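Local coordinates for protein putative gamma-glutamylcyclotransferase YkqA (PDB 2QIK) that probably acts as a gamma-glutamylcyclotransferase, releasing the gamma-glutamyl group of its substrate as cyclic 5-oxoproline, at residues Y78-V83 / L95-N100; E29-K34 / G58-A63. All blocks are in the same frame, centred on the assembly; numbering follows the deposited sequence.

Contact 1 of 2, residues Y78-V83 / L95-N100; sequences YHKQTV and LIYFMN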
loop_
_atom_site.group_PDB
_atom_site.type_symbol
_atom_site.label_atom_id
_atom_site.label_comp_id
_atom_site.label_asym_id
_atom_site.label_seq_id
_atom_site.Cartn_x
_atom_site.Cartn_y
_atom_site.Cartn_z
ATOM N N TYR A 78 -21.130 7.374 16.958
ATOM C CA TYR A 78 -19.968 6.486 16.985
ATOM C C TYR A 78 -19.427 6.479 18.388
ATOM O O TYR A 78 -19.537 7.464 19.137
ATOM C CB TYR A 78 -18.879 6.932 16.041
ATOM C CG TYR A 78 -19.143 6.750 14.609
ATOM C CD1 TYR A 78 -18.296 5.952 13.855
ATOM C CD2 TYR A 78 -20.268 7.317 13.976
ATOM C CE1 TYR A 78 -18.516 5.740 12.548
ATOM C CE2 TYR A 78 -20.455 7.111 12.653
ATOM C CZ TYR A 78 -19.586 6.336 11.945
ATOM O OH TYR A 78 -19.740 6.117 10.605
ATOM N N HIS A 79 -18.821 5.364 18.716
ATOM C CA HIS A 79 -18.076 5.120 19.974
ATOM C C HIS A 79 -16.598 4.865 19.576
ATOM O O HIS A 79 -16.272 4.766 18.399
ATOM C CB HIS A 79 -18.600 3.888 20.718
ATOM C CG HIS A 79 -20.013 4.009 21.201
ATOM N ND1 HIS A 79 -20.357 4.717 22.329
ATOM C CD2 HIS A 79 -21.173 3.504 20.704
ATOM C CE1 HIS A 79 -21.663 4.644 22.518
ATOM N NE2 HIS A 79 -22.183 3.901 21.550
ATOM N N LYS A 80 -15.729 4.831 20.573
ATOM C CA LYS A 80 -14.380 4.516 20.288
ATOM C C LYS A 80 -13.822 3.573 21.292
ATOM O O LYS A 80 -14.364 3.420 22.397
ATOM C CB LYS A 80 -13.532 5.772 20.170
ATOM C CG LYS A 80 -13.351 6.445 21.416
ATOM C CD LYS A 80 -12.921 7.914 21.063
ATOM C CE LYS A 80 -12.137 8.674 22.116
ATOM N NZ LYS A 80 -12.975 9.789 22.653
ATOM N N GLN A 81 -12.732 2.918 20.877
ATOM C CA GLN A 81 -12.000 2.036 21.740
ATOM C C GLN A 81 -10.551 2.050 21.254
ATOM O O GLN A 81 -10.225 2.753 20.283
ATOM C CB GLN A 81 -12.557 0.603 21.703
ATOM C CG GLN A 81 -12.425 -0.091 20.325
ATOM C CD GLN A 81 -12.690 -1.562 20.502
ATOM O OE1 GLN A 81 -13.825 -1.987 20.582
ATOM N NE2 GLN A 81 -11.599 -2.345 20.638
ATOM N N THR A 82 -9.666 1.315 21.872
ATOM C CA THR A 82 -8.339 1.101 21.308
ATOM C C THR A 82 -8.233 -0.293 20.718
ATOM O O THR A 82 -8.975 -1.228 21.116
ATOM C CB THR A 82 -7.200 1.333 22.267
ATOM O OG1 THR A 82 -7.349 0.497 23.444
ATOM C CG2 THR A 82 -7.201 2.731 22.802
ATOM N N VAL A 83 -7.318 -0.456 19.768
ATOM C CA VAL A 83 -6.959 -1.707 19.177
ATOM C C VAL A 83 -5.437 -1.800 19.028
ATOM O O VAL A 83 -4.748 -0.765 18.982
ATOM C CB VAL A 83 -7.606 -1.922 17.806
ATOM C CG1 VAL A 83 -9.131 -2.198 17.902
ATOM C CG2 VAL A 83 -7.385 -0.771 16.887
ATOM N N LEU A 95 -6.429 4.465 19.019
ATOM C CA LEU A 95 -7.850 4.657 19.059
ATOM C C LEU A 95 -8.457 4.318 17.710
ATOM O O LEU A 95 -7.856 4.483 16.657
ATOM C CB LEU A 95 -8.125 6.135 19.284
ATOM C CG LEU A 95 -7.846 6.619 20.679
ATOM C CD1 LEU A 95 -7.868 8.165 20.741
ATOM C CD2 LEU A 95 -8.901 6.040 21.677
ATOM N N ILE A 96 -9.717 3.917 17.757
ATOM C CA ILE A 96 -10.496 3.642 16.523
ATOM C C ILE A 96 -11.944 3.987 16.829
ATOM O O ILE A 96 -12.421 3.690 17.926
ATOM C CB ILE A 96 -10.335 2.202 16.051
ATOM C CG1 ILE A 96 -10.958 1.983 14.675
ATOM C CG2 ILE A 96 -10.854 1.217 17.072
ATOM C CD1 ILE A 96 -10.666 0.561 14.100
ATOM N N TYR A 97 -12.645 4.601 15.865
ATOM C CA TYR A 97 -14.052 4.922 15.969
ATOM C C TYR A 97 -14.863 3.857 15.284
ATOM O O TYR A 97 -14.506 3.374 14.231
ATOM C CB TYR A 97 -14.334 6.308 15.338
ATOM C CG TYR A 97 -13.849 7.472 16.182
ATOM C CD1 TYR A 97 -14.708 8.155 17.012
ATOM C CD2 TYR A 97 -12.528 7.863 16.169
ATOM C CE1 TYR A 97 -14.260 9.228 17.809
ATOM C CE2 TYR A 97 -12.063 8.923 16.966
ATOM C CZ TYR A 97 -12.942 9.566 17.812
ATOM O OH TYR A 97 -12.423 10.611 18.516
ATOM N N PHE A 98 -16.038 3.587 15.830
ATOM C CA PHE A 98 -16.952 2.566 15.236
ATOM C C PHE A 98 -18.377 2.931 15.504
ATOM O O PHE A 98 -18.678 3.544 16.511
ATOM C CB PHE A 98 -16.616 1.134 15.803
ATOM C CG PHE A 98 -16.834 1.015 17.294
ATOM C CD1 PHE A 98 -18.052 0.519 17.803
ATOM C CD2 PHE A 98 -15.792 1.272 18.201
ATOM C CE1 PHE A 98 -18.241 0.338 19.170
ATOM C CE2 PHE A 98 -16.003 1.129 19.560
ATOM C CZ PHE A 98 -17.215 0.659 20.045
HETATM N N MSE A 99 -19.261 2.568 14.589
HETATM C CA MSE A 99 -20.705 2.694 14.876
HETATM C C MSE A 99 -21.243 1.273 15.022
HETATM O O MSE A 99 -21.113 0.484 14.038
HETATM C CB MSE A 99 -21.444 3.382 13.715
HETATM C CG MSE A 99 -21.026 3.262 12.230
HETATM SE SE MSE A 99 -22.289 3.398 10.558
HETATM C CE MSE A 99 -21.442 4.634 9.227
ATOM N N ASN A 100 -21.868 0.906 16.111
ATOM C CA ASN A 100 -22.643 -0.390 16.168
ATOM C C ASN A 100 -23.803 -0.440 15.195
ATOM O O ASN A 100 -24.402 0.599 14.867
ATOM C CB ASN A 100 -23.173 -0.669 17.575
ATOM C CG ASN A 100 -24.568 -1.350 17.577
ATOM O OD1 ASN A 100 -25.574 -0.771 18.035
ATOM N ND2 ASN A 100 -24.627 -2.565 17.066
#

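Contact 2 of 2, residues E29-K34 / G58-A63; sequences EQARTK and GEVYEA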
loop_
_atom_site.group_PDB
_atom_site.type_symbol
_atom_site.label_atom_id
_atom_site.label_comp_id
_atom_site.label_asym_id
_atom_site.label_seq_id
_atom_site.Cartn_x
_atom_site.Cartn_y
_atom_site.Cartn_z
ATOM N N GLU A 29 1.429 5.095 7.051
ATOM C CA GLU A 29 0.538 5.013 5.921
ATOM C C GLU A 29 0.001 3.611 5.690
ATOM O O GLU A 29 -1.077 3.450 5.078
ATOM C CB GLU A 29 1.277 5.445 4.596
ATOM C CG GLU A 29 1.802 6.859 4.647
ATOM C CD GLU A 29 2.679 7.232 3.463
ATOM O OE1 GLU A 29 3.266 8.292 3.495
ATOM O OE2 GLU A 29 2.710 6.505 2.461
ATOM N N GLN A 30 0.736 2.626 6.161
ATOM C CA GLN A 30 0.383 1.229 5.922
ATOM C C GLN A 30 0.152 0.602 7.301
ATOM O O GLN A 30 1.037 0.548 8.156
ATOM C CB GLN A 30 1.472 0.468 5.195
ATOM C CG GLN A 30 1.894 1.146 3.861
ATOM C CD GLN A 30 0.765 1.404 2.901
ATOM O OE1 GLN A 30 -0.259 0.726 2.908
ATOM N NE2 GLN A 30 0.980 2.408 2.003
ATOM N N ALA A 31 -1.059 0.181 7.593
ATOM C CA ALA A 31 -1.400 -0.318 8.918
ATOM C C ALA A 31 -2.661 -1.175 8.834
ATOM O O ALA A 31 -3.453 -1.012 7.904
ATOM C CB ALA A 31 -1.625 0.826 9.894
ATOM N N ARG A 32 -2.847 -2.048 9.802
ATOM C CA ARG A 32 -4.027 -2.907 9.818
ATOM C C ARG A 32 -4.332 -3.342 11.244
ATOM O O ARG A 32 -3.486 -3.370 12.117
ATOM C CB ARG A 32 -3.863 -4.151 8.885
ATOM C CG ARG A 32 -2.923 -5.192 9.394
ATOM C CD ARG A 32 -2.736 -6.311 8.409
ATOM N NE ARG A 32 -2.035 -7.426 8.978
ATOM C CZ ARG A 32 -1.802 -8.558 8.353
ATOM N NH1 ARG A 32 -2.205 -8.736 7.114
ATOM N NH2 ARG A 32 -1.219 -9.522 9.006
ATOM N N THR A 33 -5.571 -3.773 11.413
ATOM C CA THR A 33 -6.010 -4.416 12.656
ATOM C C THR A 33 -6.997 -5.514 12.331
ATOM O O THR A 33 -7.784 -5.400 11.410
ATOM C CB THR A 33 -6.566 -3.384 13.619
ATOM O OG1 THR A 33 -6.619 -3.879 14.954
ATOM C CG2 THR A 33 -7.897 -2.818 13.251
ATOM N N LYS A 34 -6.999 -6.580 13.113
ATOM C CA LYS A 34 -7.851 -7.719 12.857
ATOM C C LYS A 34 -9.329 -7.298 13.102
ATOM O O LYS A 34 -9.661 -6.759 14.171
ATOM C CB LYS A 34 -7.484 -8.915 13.724
ATOM C CG LYS A 34 -8.394 -10.104 13.444
ATOM C CD LYS A 34 -7.818 -11.436 13.881
ATOM C CE LYS A 34 -6.746 -12.020 12.964
ATOM N NZ LYS A 34 -6.078 -13.157 13.564
ATOM N N GLY A 58 -5.776 0.619 7.190
ATOM C CA GLY A 58 -5.928 2.004 7.432
ATOM C C GLY A 58 -4.586 2.677 7.674
ATOM O O GLY A 58 -3.547 2.210 7.223
ATOM N N GLU A 59 -4.634 3.816 8.378
ATOM C CA GLU A 59 -3.490 4.690 8.564
ATOM C C GLU A 59 -3.453 5.122 10.022
ATOM O O GLU A 59 -4.514 5.191 10.661
ATOM C CB GLU A 59 -3.679 5.964 7.705
ATOM C CG GLU A 59 -3.820 5.680 6.218
ATOM C CD GLU A 59 -4.424 6.786 5.401
ATOM O OE1 GLU A 59 -4.986 6.499 4.299
ATOM O OE2 GLU A 59 -4.451 7.933 5.772
ATOM N N VAL A 60 -2.235 5.366 10.548
ATOM C CA VAL A 60 -2.077 5.811 11.935
ATOM C C VAL A 60 -1.592 7.239 11.960
ATOM O O VAL A 60 -0.600 7.567 11.315
ATOM C CB VAL A 60 -1.124 4.927 12.695
ATOM C CG1 VAL A 60 -0.904 5.405 14.129
ATOM C CG2 VAL A 60 -1.557 3.448 12.687
ATOM N N TYR A 61 -2.287 8.075 12.724
ATOM C CA TYR A 61 -1.942 9.470 12.947
ATOM C C TYR A 61 -1.725 9.736 14.423
ATOM O O TYR A 61 -2.223 9.028 15.293
ATOM C CB TYR A 61 -3.099 10.370 12.442
ATOM C CG TYR A 61 -3.197 10.408 10.960
ATOM C CD1 TYR A 61 -3.879 9.413 10.282
ATOM C CD2 TYR A 61 -2.609 11.389 10.193
ATOM C CE1 TYR A 61 -3.939 9.350 8.939
ATOM C CE2 TYR A 61 -2.652 11.353 8.829
ATOM C CZ TYR A 61 -3.342 10.282 8.187
ATOM O OH TYR A 61 -3.339 10.248 6.792
ATOM N N GLU A 62 -0.959 10.804 14.692
ATOM C CA GLU A 62 -0.819 11.284 16.048
ATOM C C GLU A 62 -1.760 12.491 16.238
ATOM O O GLU A 62 -1.556 13.532 15.650
ATOM C CB GLU A 62 0.598 11.733 16.251
ATOM C CG GLU A 62 0.795 12.350 17.551
ATOM C CD GLU A 62 1.313 11.521 18.559
ATOM O OE1 GLU A 62 0.619 10.449 18.798
ATOM O OE2 GLU A 62 2.376 12.054 19.134
ATOM N N ALA A 63 -2.820 12.284 17.012
ATOM C CA ALA A 63 -3.892 13.223 17.208
ATOM C C ALA A 63 -3.812 13.910 18.540
ATOM O O ALA A 63 -3.757 13.247 19.585
ATOM C CB ALA A 63 -5.212 12.542 17.076
#

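Contact 1 of 2, residues Y78-V83 / L95-N100
M99, a selenomethionine, sets its CB over the centre of the Y78 ring, 3.8 Å from the centroid and only 6° off the normal. M99 CG presses on the same ring while the selenium sits obliquely, a Met-aromatic contact. Y78 also meets F75 edge-to-face, so an alanine here would probably leave both M99 and the F75 ring without their aromatic partner and open a gap at this end of the hairpin. Two more C-H groups lie over rings. K80 CB covers one face of Y97, offset toward the rim, and K80 CD reaches 3.6 Å from Y97 CZ; both side chains end at D72, K80 NZ by a salt bridge and Y97 OH by a hydrogen bond. On the other side of the sheet chi1 63° puts F98 CG between the backbone N and the carbonyl carbon, and H79 CB lies over one face of the ring, 3.6 Å from F98 CZ. The backbone bonds are those of an antiparallel beta hairpin: H79 and Q81 form hydrogen-bonded pairs with F98 and I96, the shortest links being F98 N to H79 O and I96 N to Q81 O, each 2.8 Å. Apolar branches pack beyond them, Q81 CG against I96 CG2 at 3.8 Å and V83 CG1 against that same methyl at 3.9 Å. Q81 NE2 donates a hydrogen bond to T82 O, 2.9 Å away, from above the carbonyl plane.

Contact 2 of 2, residues E29-K34 / G58-A63
OE2 of E59, a residue whose CG lies 3.7 Å from E29 O across the contact, is gripped by two donors: Y61 OH at 2.8 Å, nearly along the C-O axis of the carboxylate, and the backbone N of K13. R12 forms a salt bridge to the other oxygen, OE1. With Y61 OH and K13 N on OE2 and R12 on OE1, the carboxylate is probably held against turning. OE2 also lies at the edge of the Y61 ring, in its plane. CG of E59 stands anti to the carbonyl carbon (chi1 -59°), which sets it beside its own backbone N and against E29 O.

Between the strands themselves a clear bond runs from G58 N to A31 O, 2.9 Å long. The N-H points well at the oxygen, but the donor sits above the carbonyl plane, 40° out of it. The two short segments splay by 109° rather than run side by side. Next to the bond A31 CB touches both G58 O, at 3.6 Å, and V60 CG2, at 3.8 Å.

The chain turns a corner at E29 and Q30. There E29 O and G58 O are two acceptors 3.5 Å apart, which cannot bond each other, and the backbone N atoms of E29 and Q30 go to the carboxylate of E181. G58 lies close to Y8, which by similarity binds substrate. At this buried crossing of the antiparallel sheet, then, the strands are joined by main-chain bonding and a small apolar touch, while the carboxylate of E59 is tied to R12 and K13, just after the probable substrate-binding residues.

From the N terminus, strand 3-7 comes first, and the chain then enters strand 25-34. Contact 2 closes the first loop, bringing strand 55-63 back beside it after the short strands 36-39 and 44-47. Helix 65-74 follows, and contact 1 then closes a much shorter loop, the hairpin of strands 79-87 and 90-98. The two loops stand in series and neither encloses the other. They join through the sheet, where strands 25-34 and 79-87 are neighbours, and V83 CB lies 3.6 Å from T33 OG1. L95 also bonds through its backbone to L4 and F6, carrying the last strand round to the first, consistent with the barrel of this family.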